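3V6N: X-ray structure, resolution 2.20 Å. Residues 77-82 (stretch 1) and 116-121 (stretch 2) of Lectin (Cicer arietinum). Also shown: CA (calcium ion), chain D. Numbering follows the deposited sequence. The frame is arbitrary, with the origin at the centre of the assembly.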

# COMPACT_ATOMS: atom_id res chain seq x y z
N ILE A 77 -3.62 7.22 10.35
CA ILE A 77 -3.27 5.82 10.60
C ILE A 77 -2.08 5.50 9.70
O ILE A 77 -1.89 6.15 8.66
CB ILE A 77 -4.48 4.87 10.37
CG1 ILE A 77 -4.98 4.98 8.92
CG2 ILE A 77 -5.60 5.17 11.39
CD1 ILE A 77 -5.92 3.87 8.50
N PHE A 78 -1.24 4.55 10.09
CA PHE A 78 -0.06 4.19 9.31
C PHE A 78 0.05 2.69 9.15
O PHE A 78 -0.44 1.94 9.98
CB PHE A 78 1.22 4.67 10.00
CG PHE A 78 1.32 6.16 10.15
CD1 PHE A 78 2.18 6.89 9.36
CD2 PHE A 78 0.55 6.83 11.10
CE1 PHE A 78 2.27 8.27 9.51
CE2 PHE A 78 0.64 8.20 11.26
CZ PHE A 78 1.51 8.92 10.47
N TYR A 79 0.69 2.27 8.05
CA TYR A 79 1.20 0.91 7.92
C TYR A 79 2.51 0.96 7.12
O TYR A 79 2.53 1.41 5.95
CB TYR A 79 0.20 -0.04 7.25
CG TYR A 79 0.83 -1.40 7.03
CD1 TYR A 79 1.07 -2.26 8.11
CD2 TYR A 79 1.24 -1.82 5.76
CE1 TYR A 79 1.67 -3.48 7.93
CE2 TYR A 79 1.84 -3.06 5.57
CZ TYR A 79 2.05 -3.89 6.66
OH TYR A 79 2.65 -5.12 6.51
N GLU A 80 3.59 0.51 7.75
CA GLU A 80 4.93 0.65 7.19
C GLU A 80 5.13 2.07 6.64
O GLU A 80 4.90 3.06 7.35
CB GLU A 80 5.20 -0.42 6.13
CG GLU A 80 5.35 -1.83 6.71
CD GLU A 80 5.55 -2.92 5.65
OE1 GLU A 80 5.62 -2.60 4.45
OE2 GLU A 80 5.65 -4.10 6.03
N ASN A 81 5.51 2.19 5.37
CA ASN A 81 5.76 3.53 4.81
C ASN A 81 4.54 4.32 4.28
O ASN A 81 4.70 5.39 3.70
CB ASN A 81 6.97 3.52 3.85
CG ASN A 81 6.62 3.14 2.43
OD1 ASN A 81 7.51 2.92 1.60
ND2 ASN A 81 5.35 3.13 2.12
N PHE A 82 3.33 3.81 4.51
CA PHE A 82 2.10 4.44 4.02
C PHE A 82 1.24 4.98 5.15
O PHE A 82 1.26 4.45 6.25
CB PHE A 82 1.28 3.45 3.19
CG PHE A 82 1.99 2.97 1.95
CD1 PHE A 82 2.74 1.80 1.97
CD2 PHE A 82 1.94 3.72 0.78
CE1 PHE A 82 3.41 1.37 0.83
CE2 PHE A 82 2.61 3.29 -0.35
CZ PHE A 82 3.34 2.12 -0.33
CA CA D . 3.76 0.44 16.42
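Stretch 2 (116-121) FENGID

Stretch 2 packs as an irregular segment, with no strand pairing, against the tight turn that follows strand 77-79 of stretch 1. Residues 77-79 of stretch 1 are extended, and the chain then reverses in a type II' beta turn from Tyr-79 to Phe-82, closed by two backbone hydrogen bonds, Tyr-79 N to Phe-82 O and Phe-82 N to Tyr-79 O, each 2.9 Å. Glu-80, at phi/psi 45/-125, and Asn-81, at -85/8, occupy the corners of the turn, and stretch 2 lies against them. The two chains run in opposite directions here: CA of Glu-80 is 4.6 Å from CA of Gly-119, and CA of Asn-81 is 4.6 Å from CA of Asn-118, while Phe-78 lies against Ile-120 and Asn-81 also reaches Glu-117.

Residues 117 and 118 of stretch 2 have compact backbone angles, and a weak hydrogen bond joins Gly-119 N to Phe-116 O at 3.4 Å. At Gly-119 the chain opens out with phi/psi 154/154, and Ile-120 continues extended at -120/138. Gly-119 suits its place because at these angles a CB would be jammed against the carbonyl O of Asn-118. Gly-119 CA lies 3.4 Å from Glu-80 O in a CA-H...O contact.

No direct hydrogen bond joins the stretches. Asn-81 N and Asn-118 O are 3.5 Å apart, but the angle is poor. Water 1 supplies a polar link instead, donating to Glu-80 O at 2.8 Å and accepting from Ile-120 N at 2.8 Å, so two backbone groups that do not meet directly are bridged.

The apolar part of the contact is Phe-78 against Ile-120, whose CA-to-CB bonds each point toward the other stretch. Phe-78 takes chi1 m (-62°) with chi2 -106°, and Ile-120 chi1 m (-50°) with chi2 t; this extended chi2 carries Ile-120 CD1 to within 3.6 Å of Phe-78 CE1, approaching the ring obliquely. Both residues are buried. Tyr-79, next along the strand, has its CA-to-CB bond directed away, as alternation in a strand requires, and its side chain, t at chi1, makes no contact with stretch 2.

In the turn, Glu-80 also has its CA-to-CB bond directed away, and its closest contacts are made by backbone atoms: Glu-80 C lies 3.5 Å from Asn-118 O. Its side chain is m at chi1 and t at chi2, and OE2 is hydrogen-bonded elsewhere in the structure. The CA-to-CB bond of Asn-81 is sideways, and the backbone places its CB 3.5 Å from Glu-117 O; chi1 is p (86°). Glu-117 itself is p, then t, and its OE1 is satisfied elsewhere. The CA-to-CB bond of Asn-118, m at chi1, points away, while its backbone O lies against the turn. Beyond the contact, Asp-121 O binds the calcium ion at 2.4 Å, and water 2, a ligand of that ion, donates to Ile-120 O at 3.1 Å.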

# COMPACT_ATOMS: atom_id res chain seq x y z
N PHE A 116 12.32 8.10 9.89
CA PHE A 116 10.85 8.15 9.91
C PHE A 116 10.19 7.90 8.54
O PHE A 116 8.99 7.63 8.46
CB PHE A 116 10.34 9.49 10.43
CG PHE A 116 10.61 9.74 11.90
CD1 PHE A 116 11.87 10.17 12.33
CD2 PHE A 116 9.60 9.59 12.84
CE1 PHE A 116 12.11 10.42 13.67
CE2 PHE A 116 9.84 9.83 14.19
CZ PHE A 116 11.09 10.26 14.60
N GLU A 117 10.94 8.02 7.44
CA GLU A 117 10.28 7.86 6.13
C GLU A 117 9.85 6.42 5.80
O GLU A 117 8.97 6.23 4.96
CB GLU A 117 11.06 8.51 4.99
CG GLU A 117 12.29 7.78 4.50
CD GLU A 117 12.96 8.50 3.33
OE1 GLU A 117 14.09 9.00 3.50
OE2 GLU A 117 12.35 8.58 2.23
N ASN A 118 10.44 5.44 6.47
CA ASN A 118 10.09 4.03 6.21
C ASN A 118 9.03 3.47 7.15
O ASN A 118 8.57 2.34 6.98
CB ASN A 118 11.36 3.16 6.22
CG ASN A 118 12.34 3.55 5.13
OD1 ASN A 118 13.55 3.56 5.35
ND2 ASN A 118 11.82 3.89 3.94
N GLY A 119 8.61 4.27 8.13
CA GLY A 119 7.65 3.81 9.12
C GLY A 119 7.80 4.58 10.42
O GLY A 119 8.87 5.12 10.74
N ILE A 120 6.70 4.65 11.16
CA ILE A 120 6.70 5.26 12.49
C ILE A 120 6.28 4.20 13.50
O ILE A 120 5.37 3.40 13.21
CB ILE A 120 5.79 6.51 12.51
CG1 ILE A 120 6.17 7.39 11.30
CG2 ILE A 120 5.90 7.25 13.85
CD1 ILE A 120 5.41 8.70 11.15
N ASP A 121 6.95 4.16 14.65
CA ASP A 121 6.63 3.20 15.71
C ASP A 121 5.35 3.53 16.49
O ASP A 121 4.53 2.66 16.75
CB ASP A 121 7.78 3.11 16.74
CG ASP A 121 9.03 2.43 16.20
OD1 ASP A 121 8.96 1.67 15.21
OD2 ASP A 121 10.10 2.63 16.80
O HOH W 1 4.49 3.19 10.13
O HOH W 2 4.97 0.52 14.20
O HOH W 3 5.84 -0.61 16.85